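PDB 2DWC: 433aa long hypothetical phosphoribosylglycinamide formyl transferase from Pyrococcus horikoshii, which belongs to the ATP-grasp family, with a PurT-like C-terminal region, and is modelled with adenosine-5'-diphosphate in its nucleotide pocket. Local coordinates for residues K21-G26 and W75-R80; P230-H235 and K254-V259; P309-F314 and P325-W330; F376-A381 and R385-A390. All coordinates share one frame; numbering follows the deposited sequence.

Interaction 1 of 4, residues K21-G26 and W75-R80; sequences KILLLG and WSVVER
Leu23 in the middle of strand 21-25 and Val78 on helix 71-81 mark where the two backbones come nearest, their CA atoms 8.0 Å apart. At that separation main chain does not meet main chain, and the gap is bridged wholly by branched aliphatic groups. Leu23 sends its side chain straight at the helix: with CG anti to the backbone N (chi1 -179°), the fork of two methyls is carried up from the sheet and divides over the helix surface. One prong, CD1, lies 3.7 Å from CG1 of Val77; the other, CD2, reaches CG2 of Val78, also at 3.7 Å. The CG1 methyl of Val77 sits beside both prongs, since it is 4.0 Å from Leu23 CD2 as well. Successive helix residues thus grip one leucine, Val77 meeting it aslant and Val78 at about a right angle.

The setting is the Rossmann-like preATP-grasp region, a four-stranded parallel sheet in which 21-25 runs between 44-49 and 85-88. Helix 71-81 is the connecting helix of the crossover from strand 62-65 to strand 85-88, and its path takes it over strand 21-25. Gly26, directly after this strand, opens a glycine-rich turn that resembles the Rossmann-type GxGxxG pattern. Around the central trio, Val46 and Val48 of strand 44-49 touch Leu23 and Ile86 of strand 85-88 touches Val78, continuing the apolar layer. Ile22 and Leu24 instead pack on helix 29-40. At the more exposed end, Lys21 NZ forms a salt bridge with Glu81, just beyond the helical segment.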
loop_
_atom_site.group_PDB
_atom_site.type_symbol
_atom_site.label_atom_id
_atom_site.label_comp_id
_atom_site.label_asym_id
_atom_site.label_seq_id
_atom_site.Cartn_x
_atom_site.Cartn_y
_atom_site.Cartn_z
ATOM N N LYS B 21 17.665 7.679 -1.470
ATOM C CA LYS B 21 16.841 8.620 -0.689
ATOM C C LYS B 21 16.054 9.558 -1.614
ATOM O O LYS B 21 16.590 10.058 -2.616
ATOM C CB LYS B 21 17.784 9.484 0.191
ATOM C CG LYS B 21 17.028 10.473 1.124
ATOM C CD LYS B 21 18.059 11.442 1.757
ATOM C CE LYS B 21 18.987 10.664 2.675
ATOM N NZ LYS B 21 20.013 11.577 3.293
ATOM N N ILE B 22 14.768 9.717 -1.335
ATOM C CA ILE B 22 13.996 10.692 -2.112
ATOM C C ILE B 22 13.641 11.849 -1.199
ATOM O O ILE B 22 13.515 11.658 0.009
ATOM C CB ILE B 22 12.690 10.098 -2.670
ATOM C CG1 ILE B 22 11.776 9.579 -1.529
ATOM C CG2 ILE B 22 13.058 8.977 -3.689
ATOM C CD1 ILE B 22 10.408 9.067 -2.079
ATOM N N LEU B 23 13.488 13.048 -1.788
ATOM C CA LEU B 23 13.149 14.246 -1.037
ATOM C C LEU B 23 11.822 14.734 -1.637
ATOM O O LEU B 23 11.779 15.152 -2.799
ATOM C CB LEU B 23 14.252 15.325 -1.215
ATOM C CG LEU B 23 13.972 16.598 -0.427
ATOM C CD1 LEU B 23 14.006 16.337 1.090
ATOM C CD2 LEU B 23 15.026 17.647 -0.817
ATOM N N LEU B 24 10.756 14.617 -0.843
ATOM C CA LEU B 24 9.430 15.057 -1.288
ATOM C C LEU B 24 9.231 16.544 -0.965
ATOM O O LEU B 24 9.302 16.916 0.199
ATOM C CB LEU B 24 8.339 14.247 -0.553
ATOM C CG LEU B 24 8.407 12.741 -0.870
ATOM C CD1 LEU B 24 7.381 12.027 0.001
ATOM C CD2 LEU B 24 8.030 12.484 -2.349
ATOM N N LEU B 25 9.055 17.401 -1.979
ATOM C CA LEU B 25 8.790 18.832 -1.708
ATOM C C LEU B 25 7.275 18.960 -1.816
ATOM O O LEU B 25 6.712 19.133 -2.920
ATOM C CB LEU B 25 9.539 19.716 -2.699
ATOM C CG LEU B 25 11.070 19.520 -2.608
ATOM C CD1 LEU B 25 11.740 20.596 -3.556
ATOM C CD2 LEU B 25 11.649 19.684 -1.154
ATOM N N GLY B 26 6.595 18.903 -0.651
ATOM C CA GLY B 26 5.137 18.858 -0.654
ATOM C C GLY B 26 4.817 17.494 -0.088
ATOM O O GLY B 26 5.226 16.461 -0.648
ATOM N N TRP B 75 17.613 24.920 -0.133
ATOM C CA TRP B 75 19.005 24.530 -0.330
ATOM C C TRP B 75 19.607 23.884 0.937
ATOM O O TRP B 75 20.428 22.978 0.892
ATOM C CB TRP B 75 19.849 25.761 -0.708
ATOM C CG TRP B 75 20.226 25.777 -2.176
ATOM C CD1 TRP B 75 19.893 26.737 -3.095
ATOM C CD2 TRP B 75 21.011 24.794 -2.874
ATOM N NE1 TRP B 75 20.447 26.415 -4.331
ATOM C CE2 TRP B 75 21.129 25.227 -4.218
ATOM C CE3 TRP B 75 21.630 23.595 -2.494
ATOM C CZ2 TRP B 75 21.844 24.492 -5.178
ATOM C CZ3 TRP B 75 22.344 22.861 -3.452
ATOM C CH2 TRP B 75 22.439 23.323 -4.779
ATOM N N SER B 76 19.203 24.386 2.096
ATOM C CA SER B 76 19.749 23.838 3.328
ATOM C C SER B 76 19.337 22.370 3.419
ATOM O O SER B 76 20.127 21.485 3.744
ATOM C CB SER B 76 19.204 24.636 4.549
ATOM O OG SER B 76 19.706 24.075 5.745
ATOM N N VAL B 77 18.089 22.091 3.082
ATOM C CA VAL B 77 17.639 20.704 3.129
ATOM C C VAL B 77 18.367 19.848 2.082
ATOM O O VAL B 77 18.833 18.745 2.369
ATOM C CB VAL B 77 16.108 20.633 2.861
ATOM C CG1 VAL B 77 15.668 19.142 2.880
ATOM C CG2 VAL B 77 15.353 21.427 3.970
ATOM N N VAL B 78 18.442 20.342 0.862
ATOM C CA VAL B 78 19.109 19.562 -0.198
ATOM C C VAL B 78 20.590 19.325 0.129
ATOM O O VAL B 78 21.092 18.205 -0.028
ATOM C CB VAL B 78 18.968 20.255 -1.585
ATOM C CG1 VAL B 78 19.892 19.544 -2.640
ATOM C CG2 VAL B 78 17.473 20.211 -2.039
ATOM N N GLU B 79 21.290 20.335 0.644
ATOM C CA GLU B 79 22.678 20.112 0.967
ATOM C C GLU B 79 22.856 19.112 2.094
ATOM O O GLU B 79 23.826 18.337 2.127
ATOM C CB GLU B 79 23.381 21.424 1.336
ATOM C CG GLU B 79 23.855 22.194 0.160
ATOM C CD GLU B 79 24.964 21.429 -0.613
ATOM O OE1 GLU B 79 25.850 20.811 0.027
ATOM O OE2 GLU B 79 24.925 21.467 -1.857
ATOM N N ARG B 80 21.949 19.145 3.065
ATOM C CA ARG B 80 22.049 18.185 4.160
ATOM C C ARG B 80 21.794 16.752 3.729
ATOM O O ARG B 80 22.501 15.830 4.124
ATOM C CB ARG B 80 21.027 18.541 5.273
ATOM C CG ARG B 80 21.451 19.772 6.107
ATOM C CD ARG B 80 20.398 20.109 7.145
ATOM N NE ARG B 80 20.113 19.003 8.081
ATOM C CZ ARG B 80 20.769 18.822 9.233
ATOM N NH1 ARG B 80 20.450 17.821 10.045
ATOM N NH2 ARG B 80 21.793 19.642 9.572
#

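Interaction 2 of 4, residues P230-H235 and K254-V259; sequences PKPVGH and KAEREV
The carboxylate of Glu256 is approached at one corner by the ammonium group of Lys231, which lies on the syn side of OE2 but 24° out of the carboxylate plane. Lys231 NZ and Glu256 OE2 are 2.7 Å apart, in a hydrogen bond that is also a salt bridge; from the same NZ, Glu256 OE1 is 3.3 Å away, so the ammonium group favours one oxygen. Glu256 OE2 has a second partner in the hydroxyl of Tyr260, one helical turn further on. Two grips on one oxygen should limit how freely the carboxylate can swing. The pyrrolidine ring of Pro232 is set at about a right angle to the Glu256 side chain, with its CD 4.2 Å from CG of Glu256, while Pro232 CG touches Val259 CG1 at 4.0 Å.

Here an interruption in strand 225-238 packs against helix 253-270 of the ATP-grasp domain, and the helix presents Glu256, Val259 and Tyr260 to it from one face. Glu213 of the adjoining strand 209-219 touches both Pro232 and Val259, joining the proline-valine pair to the sheet. Lys231 reaches its partner by folding back at chi2 (-79°), whereas Glu256 stretches out from the helix with CG anti to the backbone N. The carbonyl O of Lys231 accepts a hydrogen bond from Gln247 NE2 of strand 241-247. Further along the same strand, beyond the contact, the chain runs to Gln237 of the ADP pocket, and His235 is hydrogen-bonded through NE2 to Glu279.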
loop_
_atom_site.group_PDB
_atom_site.type_symbol
_atom_site.label_atom_id
_atom_site.label_comp_id
_atom_site.label_asym_id
_atom_site.label_seq_id
_atom_site.Cartn_x
_atom_site.Cartn_y
_atom_site.Cartn_z
ATOM N N PRO B 230 -0.995 4.355 -19.279
ATOM C CA PRO B 230 -2.077 3.663 -18.561
ATOM C C PRO B 230 -3.391 3.992 -19.296
ATOM O O PRO B 230 -3.445 4.905 -20.149
ATOM C CB PRO B 230 -2.107 4.342 -17.172
ATOM C CG PRO B 230 -0.680 4.824 -16.985
ATOM C CD PRO B 230 -0.281 5.313 -18.409
ATOM N N LYS B 231 -4.473 3.304 -18.941
ATOM C CA LYS B 231 -5.748 3.644 -19.558
ATOM C C LYS B 231 -6.145 5.065 -19.111
ATOM O O LYS B 231 -5.855 5.485 -17.983
ATOM C CB LYS B 231 -6.824 2.642 -19.108
ATOM C CG LYS B 231 -6.696 1.300 -19.763
ATOM C CD LYS B 231 -7.309 1.445 -21.179
ATOM C CE LYS B 231 -7.409 0.139 -21.899
ATOM N NZ LYS B 231 -8.200 0.353 -23.166
ATOM N N PRO B 232 -6.806 5.842 -19.982
ATOM C CA PRO B 232 -7.225 7.200 -19.618
ATOM C C PRO B 232 -8.111 7.189 -18.341
ATOM O O PRO B 232 -8.888 6.249 -18.112
ATOM C CB PRO B 232 -8.043 7.663 -20.855
ATOM C CG PRO B 232 -7.414 6.910 -21.977
ATOM C CD PRO B 232 -7.143 5.523 -21.385
ATOM N N VAL B 233 -8.003 8.237 -17.541
ATOM C CA VAL B 233 -8.779 8.360 -16.314
ATOM C C VAL B 233 -9.834 9.427 -16.514
ATOM O O VAL B 233 -9.507 10.577 -16.792
ATOM C CB VAL B 233 -7.835 8.761 -15.102
ATOM C CG1 VAL B 233 -8.640 9.299 -13.913
ATOM C CG2 VAL B 233 -7.023 7.543 -14.700
ATOM N N GLY B 234 -11.111 9.064 -16.394
ATOM C CA GLY B 234 -12.107 10.102 -16.514
ATOM C C GLY B 234 -12.328 10.847 -15.191
ATOM O O GLY B 234 -12.045 10.291 -14.115
ATOM N N HIS B 235 -12.813 12.089 -15.239
ATOM C CA HIS B 235 -13.097 12.810 -13.991
ATOM C C HIS B 235 -13.983 14.021 -14.205
ATOM O O HIS B 235 -14.224 14.425 -15.333
ATOM C CB HIS B 235 -11.794 13.281 -13.312
ATOM C CG HIS B 235 -10.955 14.191 -14.161
ATOM N ND1 HIS B 235 -11.063 15.564 -14.112
ATOM C CD2 HIS B 235 -9.967 13.922 -15.054
ATOM C CE1 HIS B 235 -10.175 16.103 -14.930
ATOM N NE2 HIS B 235 -9.497 15.131 -15.516
ATOM N N LYS B 254 -11.007 5.074 -30.883
ATOM C CA LYS B 254 -10.315 6.094 -31.681
ATOM C C LYS B 254 -9.856 7.245 -30.789
ATOM O O LYS B 254 -8.724 7.716 -30.896
ATOM C CB LYS B 254 -11.219 6.670 -32.782
ATOM C CG LYS B 254 -11.358 5.742 -33.966
ATOM C CD LYS B 254 -11.927 6.446 -35.192
ATOM C CE LYS B 254 -12.087 5.437 -36.338
ATOM N NZ LYS B 254 -12.448 6.096 -37.634
ATOM N N ALA B 255 -10.740 7.700 -29.912
ATOM C CA ALA B 255 -10.390 8.792 -29.009
ATOM C C ALA B 255 -9.244 8.334 -28.104
ATOM O O ALA B 255 -8.322 9.100 -27.819
ATOM C CB ALA B 255 -11.601 9.192 -28.167
ATOM N N GLU B 256 -9.316 7.087 -27.646
ATOM C CA GLU B 256 -8.286 6.555 -26.758
ATOM C C GLU B 256 -6.918 6.605 -27.420
ATOM O O GLU B 256 -5.924 7.017 -26.809
ATOM C CB GLU B 256 -8.614 5.116 -26.343
ATOM C CG GLU B 256 -7.580 4.489 -25.431
ATOM C CD GLU B 256 -7.892 3.064 -25.115
ATOM O OE1 GLU B 256 -8.983 2.610 -25.507
ATOM O OE2 GLU B 256 -7.051 2.389 -24.493
ATOM N N ARG B 257 -6.839 6.202 -28.682
ATOM C CA ARG B 257 -5.545 6.252 -29.347
ATOM C C ARG B 257 -5.077 7.697 -29.573
ATOM O O ARG B 257 -3.868 7.973 -29.601
ATOM C CB ARG B 257 -5.586 5.500 -30.688
ATOM C CG ARG B 257 -6.017 4.049 -30.545
ATOM C CD ARG B 257 -5.699 3.203 -31.785
ATOM N NE ARG B 257 -4.287 2.827 -31.798
ATOM C CZ ARG B 257 -3.348 3.396 -32.555
ATOM N NH1 ARG B 257 -3.650 4.383 -33.398
ATOM N NH2 ARG B 257 -2.090 2.996 -32.441
ATOM N N GLU B 258 -6.010 8.605 -29.781
ATOM C CA GLU B 258 -5.646 10.011 -29.990
ATOM C C GLU B 258 -5.135 10.576 -28.647
ATOM O O GLU B 258 -4.229 11.426 -28.605
ATOM C CB GLU B 258 -6.868 10.793 -30.466
ATOM C CG GLU B 258 -6.654 12.268 -30.702
ATOM C CD GLU B 258 -5.821 12.572 -31.966
ATOM O OE1 GLU B 258 -5.752 13.764 -32.322
ATOM O OE2 GLU B 258 -5.243 11.642 -32.579
ATOM N N VAL B 259 -5.735 10.107 -27.555
ATOM C CA VAL B 259 -5.296 10.560 -26.208
ATOM C C VAL B 259 -3.832 10.162 -26.045
ATOM O O VAL B 259 -3.002 10.976 -25.640
ATOM C CB VAL B 259 -6.176 9.904 -25.097
ATOM C CG1 VAL B 259 -5.476 9.989 -23.702
ATOM C CG2 VAL B 259 -7.519 10.612 -25.042
#

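Interaction 3 of 4, residues P309-F314 and P325-W330; sequences PGFSEF and PIPGEW
Phe311 points its CB toward the segment 325-330, and the chi1 torsion of -74° sets CG anti to the carbonyl carbon, beside the backbone N. From there the ring extends toward the turn that follows helix 313-322. Its far end does the touching: Phe311 CE2 is 3.8 Å from Pro327 CD, and Phe311 CZ stands at the same 3.8 Å from that carbon. Pro327 CD therefore sits against the CE2-CZ bond, the proline side chain lying across that of the phenylalanine at about a right angle. A looser contact is added by Ile326, whose CG2 methyl is 4.4 Å from Phe311 CE2. Both carbons approach the aromatic ring obliquely, and the contact between the two segments is purely apolar.

Just after Phe311 the chain turns into a helix. Ser312 is the N-cap residue, and its OG accepts from Phe314 N at 3.1 Å, a weak capping bond bent to 128°. Glu313 then lays its CG over the centre of the Phe314 ring, 3.7 Å above the plane, while its OE2 accepts a hydrogen bond from His297 N.

Phe311 and Pro327, on either end of helix 313-322 in sequence, meet beside it. Leu316 and Arg319 of that helix pack against the Phe311 ring, Leu316 also touches Ile326 and Arg319 also touches Pro327, and Phe337, in strand 334-337, meets the Phe311 ring with the planes at about 40°. Ile326 rests on Val216 and His218 of strand 209-219. The second subunit closes in as well, with its Ala371 on Phe311 and its Leu366 on Pro327.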
loop_
_atom_site.group_PDB
_atom_site.type_symbol
_atom_site.label_atom_id
_atom_site.label_comp_id
_atom_site.label_asym_id
_atom_site.label_seq_id
_atom_site.Cartn_x
_atom_site.Cartn_y
_atom_site.Cartn_z
ATOM N N PRO B 309 -0.899 -4.107 -7.434
ATOM C CA PRO B 309 -0.042 -3.661 -6.345
ATOM C C PRO B 309 1.360 -3.266 -6.805
ATOM O O PRO B 309 1.952 -3.906 -7.686
ATOM C CB PRO B 309 -0.048 -4.856 -5.380
ATOM C CG PRO B 309 -0.369 -6.008 -6.237
ATOM C CD PRO B 309 -1.361 -5.497 -7.228
ATOM N N GLY B 310 1.846 -2.166 -6.233
ATOM C CA GLY B 310 3.164 -1.668 -6.607
ATOM C C GLY B 310 3.142 -0.950 -7.951
ATOM O O GLY B 310 4.206 -0.672 -8.503
ATOM N N PHE B 311 1.943 -0.661 -8.485
ATOM C CA PHE B 311 1.868 0.013 -9.782
ATOM C C PHE B 311 0.880 1.185 -9.884
ATOM O O PHE B 311 0.481 1.560 -10.977
ATOM C CB PHE B 311 1.609 -1.024 -10.887
ATOM C CG PHE B 311 2.817 -1.853 -11.210
ATOM C CD1 PHE B 311 2.900 -3.194 -10.826
ATOM C CD2 PHE B 311 3.903 -1.273 -11.885
ATOM C CE1 PHE B 311 4.055 -3.948 -11.123
ATOM C CE2 PHE B 311 5.055 -2.013 -12.183
ATOM C CZ PHE B 311 5.128 -3.349 -11.801
ATOM N N SER B 312 0.460 1.755 -8.745
ATOM C CA SER B 312 -0.392 2.954 -8.820
ATOM C C SER B 312 0.464 4.051 -9.457
ATOM O O SER B 312 1.670 3.876 -9.647
ATOM C CB SER B 312 -0.754 3.460 -7.398
ATOM O OG SER B 312 0.458 3.948 -6.790
ATOM N N GLU B 313 -0.146 5.198 -9.755
ATOM C CA GLU B 313 0.633 6.273 -10.358
ATOM C C GLU B 313 1.798 6.671 -9.445
ATOM O O GLU B 313 2.805 7.180 -9.920
ATOM C CB GLU B 313 -0.237 7.537 -10.664
ATOM C CG GLU B 313 -0.973 8.105 -9.431
ATOM C CD GLU B 313 -1.475 9.542 -9.662
ATOM O OE1 GLU B 313 -2.258 10.025 -8.803
ATOM O OE2 GLU B 313 -1.062 10.179 -10.669
ATOM N N PHE B 314 1.632 6.488 -8.130
ATOM C CA PHE B 314 2.705 6.877 -7.195
ATOM C C PHE B 314 3.911 5.975 -7.285
ATOM O O PHE B 314 5.064 6.457 -7.235
ATOM C CB PHE B 314 2.099 6.892 -5.780
ATOM C CG PHE B 314 0.847 7.690 -5.733
ATOM C CD1 PHE B 314 0.878 9.057 -5.951
ATOM C CD2 PHE B 314 -0.394 7.044 -5.566
ATOM C CE1 PHE B 314 -0.304 9.807 -6.021
ATOM C CE2 PHE B 314 -1.583 7.771 -5.623
ATOM C CZ PHE B 314 -1.545 9.163 -5.859
ATOM N N PRO B 325 12.975 -0.006 -14.047
ATOM C CA PRO B 325 12.111 -0.299 -15.185
ATOM C C PRO B 325 10.641 -0.426 -14.756
ATOM O O PRO B 325 10.307 -0.561 -13.558
ATOM C CB PRO B 325 12.666 -1.634 -15.709
ATOM C CG PRO B 325 13.226 -2.275 -14.508
ATOM C CD PRO B 325 13.843 -1.147 -13.709
ATOM N N ILE B 326 9.765 -0.360 -15.749
ATOM C CA ILE B 326 8.331 -0.539 -15.525
ATOM C C ILE B 326 7.843 -1.435 -16.678
ATOM O O ILE B 326 7.958 -1.062 -17.868
ATOM C CB ILE B 326 7.566 0.788 -15.627
ATOM C CG1 ILE B 326 7.995 1.722 -14.466
ATOM C CG2 ILE B 326 6.041 0.492 -15.646
ATOM C CD1 ILE B 326 7.477 3.209 -14.610
ATOM N N PRO B 327 7.337 -2.627 -16.354
ATOM C CA PRO B 327 6.838 -3.533 -17.410
ATOM C C PRO B 327 5.654 -2.936 -18.169
ATOM O O PRO B 327 4.780 -2.260 -17.595
ATOM C CB PRO B 327 6.399 -4.780 -16.632
ATOM C CG PRO B 327 7.147 -4.700 -15.352
ATOM C CD PRO B 327 7.203 -3.244 -15.020
ATOM N N GLY B 328 5.589 -3.208 -19.469
ATOM C CA GLY B 328 4.470 -2.697 -20.243
ATOM C C GLY B 328 4.047 -3.705 -21.313
ATOM O O GLY B 328 4.638 -4.780 -21.438
ATOM N N GLU B 329 3.023 -3.365 -22.083
ATOM C CA GLU B 329 2.554 -4.258 -23.143
ATOM C C GLU B 329 2.462 -3.465 -24.459
ATOM O O GLU B 329 1.741 -2.498 -24.543
ATOM C CB GLU B 329 1.177 -4.807 -22.765
ATOM C CG GLU B 329 0.661 -5.911 -23.654
ATOM C CD GLU B 329 -0.795 -6.247 -23.378
ATOM O OE1 GLU B 329 -1.277 -7.271 -23.926
ATOM O OE2 GLU B 329 -1.458 -5.487 -22.626
ATOM N N TRP B 330 3.183 -3.880 -25.488
ATOM C CA TRP B 330 3.090 -3.151 -26.750
ATOM C C TRP B 330 1.795 -3.466 -27.494
ATOM O O TRP B 330 1.398 -4.623 -27.610
ATOM C CB TRP B 330 4.286 -3.466 -27.640
ATOM C CG TRP B 330 5.521 -2.806 -27.185
ATOM C CD1 TRP B 330 6.474 -3.317 -26.339
ATOM C CD2 TRP B 330 5.942 -1.485 -27.517
ATOM N NE1 TRP B 330 7.461 -2.390 -26.134
ATOM C CE2 TRP B 330 7.165 -1.256 -26.845
ATOM C CE3 TRP B 330 5.401 -0.466 -28.316
ATOM C CZ2 TRP B 330 7.868 -0.048 -26.952
ATOM C CZ3 TRP B 330 6.097 0.737 -28.423
ATOM C CH2 TRP B 330 7.323 0.933 -27.742
#

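Interaction 4 of 4, residues F376-A381 and R385-A390; sequences FGKPEA and RRLGIA. With SO4 (sulfate ion), chain F.
Lys378 and Arg385 are brought to the same sulfate by unlike torsions: the lysine sets CG anti to the carbonyl carbon (chi1 -67°) and then runs out fully extended, while the arginine leaves its backbone with CG anti to the N and bends at chi3 (-147°). Lys378 NZ donates to SO4 O4 at 2.6 Å and to the carbonyl of Arg386; Arg386 O is 2.9 Å from Lys378 NZ, the donor lying in the carbonyl plane. Lys378 NZ also forms a salt bridge with Glu29. Arg385 uses an edge of its guanidinium, NE to SO4 O4 at 2.9 Å and NH2 to SO4 O3 at 2.9 Å. Its NH1 turns to Glu380 O at 2.6 Å, the donor standing above the carbonyl plane. One guanidinium face is crossed by the lysine chain, Lys378 CD being 3.5 Å from Arg385 NE. The anion, probably from the crystallisation liquor, is also bonded by Tyr382 OH; with both cations donating to its O4, it probably helps them sit close.

Phe376 anchors the other end. Its N donates an almost straight bond (175°) to Leu387 O, and one face of its ring is met by Gly388, whose CA is 3.5 Å from the ring centroid in a CH-pi contact. Leu387 O also accepts from a water that itself accepts from Lys378 N.

Leu387 and Gly388 both face Ile348, forming a classic beta bulge in strand 386-393, which runs between strands 343-349 and 371-375. Strand 380-381 pairs instead with 354-355. Pro55 of helix 55-59 touches Phe376 and Lys378, Asp241 and Asp298 hold the Arg386 guanidinium, and Pro379 touches Thr16 of the second subunit.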
loop_
_atom_site.group_PDB
_atom_site.type_symbol
_atom_site.label_atom_id
_atom_site.label_comp_id
_atom_site.label_asym_id
_atom_site.label_seq_id
_atom_site.Cartn_x
_atom_site.Cartn_y
_atom_site.Cartn_z
ATOM N N PHE B 376 -6.365 10.764 5.113
ATOM C CA PHE B 376 -5.003 11.235 4.904
ATOM C C PHE B 376 -4.186 11.590 6.089
ATOM O O PHE B 376 -2.968 11.716 5.956
ATOM C CB PHE B 376 -4.987 12.416 3.899
ATOM C CG PHE B 376 -5.705 12.117 2.577
ATOM C CD1 PHE B 376 -5.679 10.841 2.010
ATOM C CD2 PHE B 376 -6.348 13.164 1.887
ATOM C CE1 PHE B 376 -6.288 10.594 0.760
ATOM C CE2 PHE B 376 -6.943 12.920 0.650
ATOM C CZ PHE B 376 -6.913 11.651 0.094
ATOM N N GLY B 377 -4.806 11.755 7.250
ATOM C CA GLY B 377 -3.971 12.101 8.393
ATOM C C GLY B 377 -3.719 13.577 8.589
ATOM O O GLY B 377 -2.884 13.945 9.423
ATOM N N LYS B 378 -4.430 14.447 7.860
ATOM C CA LYS B 378 -4.167 15.892 8.000
ATOM C C LYS B 378 -4.625 16.299 9.397
ATOM O O LYS B 378 -5.740 16.065 9.776
ATOM C CB LYS B 378 -4.916 16.688 6.925
ATOM C CG LYS B 378 -4.345 16.368 5.548
ATOM C CD LYS B 378 -5.122 17.086 4.421
ATOM C CE LYS B 378 -4.515 16.619 3.081
ATOM N NZ LYS B 378 -5.115 17.386 1.911
ATOM N N PRO B 379 -3.745 16.975 10.144
ATOM C CA PRO B 379 -4.084 17.370 11.516
ATOM C C PRO B 379 -5.096 18.455 11.702
ATOM O O PRO B 379 -5.644 18.604 12.801
ATOM C CB PRO B 379 -2.727 17.739 12.165
ATOM C CG PRO B 379 -1.772 17.896 11.031
ATOM C CD PRO B 379 -2.369 17.311 9.763
ATOM N N GLU B 380 -5.351 19.198 10.650
ATOM C CA GLU B 380 -6.325 20.284 10.762
ATOM C C GLU B 380 -7.157 20.348 9.494
ATOM O O GLU B 380 -6.671 20.061 8.401
ATOM C CB GLU B 380 -5.578 21.617 10.949
ATOM C CG GLU B 380 -6.506 22.815 10.771
ATOM C CD GLU B 380 -5.935 24.131 11.280
ATOM O OE1 GLU B 380 -6.665 25.141 11.244
ATOM O OE2 GLU B 380 -4.776 24.157 11.712
ATOM N N ALA B 381 -8.405 20.756 9.638
ATOM C CA ALA B 381 -9.269 20.887 8.475
ATOM C C ALA B 381 -9.579 22.345 8.197
ATOM O O ALA B 381 -9.574 23.193 9.096
ATOM C CB ALA B 381 -10.575 20.166 8.725
ATOM N N ARG B 385 -11.074 21.540 2.448
ATOM C CA ARG B 385 -9.850 20.712 2.434
ATOM C C ARG B 385 -10.189 19.237 2.178
ATOM O O ARG B 385 -11.117 18.712 2.765
ATOM C CB ARG B 385 -9.098 20.820 3.772
ATOM C CG ARG B 385 -7.659 20.240 3.740
ATOM C CD ARG B 385 -6.892 20.427 5.060
ATOM N NE ARG B 385 -5.474 20.606 4.701
ATOM C CZ ARG B 385 -4.502 20.874 5.563
ATOM N NH1 ARG B 385 -4.771 20.992 6.861
ATOM N NH2 ARG B 385 -3.260 21.048 5.115
ATOM N N ARG B 386 -9.425 18.567 1.314
ATOM C CA ARG B 386 -9.687 17.154 1.066
ATOM C C ARG B 386 -9.023 16.374 2.201
ATOM O O ARG B 386 -7.795 16.456 2.373
ATOM C CB ARG B 386 -9.036 16.721 -0.236
ATOM C CG ARG B 386 -9.530 15.393 -0.708
ATOM C CD ARG B 386 -8.862 15.092 -2.059
ATOM N NE ARG B 386 -9.320 16.038 -3.078
ATOM C CZ ARG B 386 -8.550 16.542 -4.041
ATOM N NH1 ARG B 386 -7.271 16.204 -4.127
ATOM N NH2 ARG B 386 -9.069 17.382 -4.930
ATOM N N LEU B 387 -9.826 15.622 2.947
ATOM C CA LEU B 387 -9.325 14.845 4.089
ATOM C C LEU B 387 -9.182 13.365 3.806
ATOM O O LEU B 387 -8.546 12.629 4.597
ATOM C CB LEU B 387 -10.251 15.049 5.301
ATOM C CG LEU B 387 -10.304 16.503 5.772
ATOM C CD1 LEU B 387 -11.092 16.551 7.118
ATOM C CD2 LEU B 387 -8.859 17.051 5.950
ATOM N N GLY B 388 -9.759 12.893 2.693
ATOM C CA GLY B 388 -9.614 11.470 2.386
ATOM C C GLY B 388 -10.308 11.138 1.087
ATOM O O GLY B 388 -10.746 12.052 0.377
ATOM N N ILE B 389 -10.386 9.854 0.755
ATOM C CA ILE B 389 -11.113 9.442 -0.452
ATOM C C ILE B 389 -11.786 8.100 -0.224
ATOM O O ILE B 389 -11.317 7.284 0.569
ATOM C CB ILE B 389 -10.209 9.196 -1.716
ATOM C CG1 ILE B 389 -9.010 8.291 -1.341
ATOM C CG2 ILE B 389 -9.827 10.513 -2.364
ATOM C CD1 ILE B 389 -8.357 7.657 -2.563
ATOM N N ALA B 390 -12.900 7.882 -0.919
ATOM C CA ALA B 390 -13.507 6.564 -0.935
ATOM C C ALA B 390 -12.985 5.955 -2.262
ATOM O O ALA B 390 -12.873 6.661 -3.277
ATOM C CB ALA B 390 -15.069 6.673 -0.989
HETATM S S SO4 F . -3.757 21.045 1.486
HETATM O O1 SO4 F . -4.591 22.291 1.545
HETATM O O2 SO4 F . -3.367 20.798 0.059
HETATM O O3 SO4 F . -2.532 21.230 2.332
HETATM O O4 SO4 F . -4.560 19.895 2.016
HETATM O O HOH W 1 -7.019 13.994 6.548
#

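In the fold
Interactions 1 and 3 are buried and apolar, whereas interactions 2 and 4 are partly buried and mix packing with charge. Interaction 1 belongs to the parallel sheet of the preATP-grasp region; the other three all reach the large mixed sheet, and interactions 3 and 4 also touch the second subunit. The first two lie on opposite sides of the chain's centre, their own centres 35 Å apart. Chemistry changes with place: methyls alone join strand to helix in 1, a phenylalanine meets a proline in 3, a single ion pair flanks a proline in 2, and 4 gathers bonds to backbone carbonyls, an anion and a water beside a bulge.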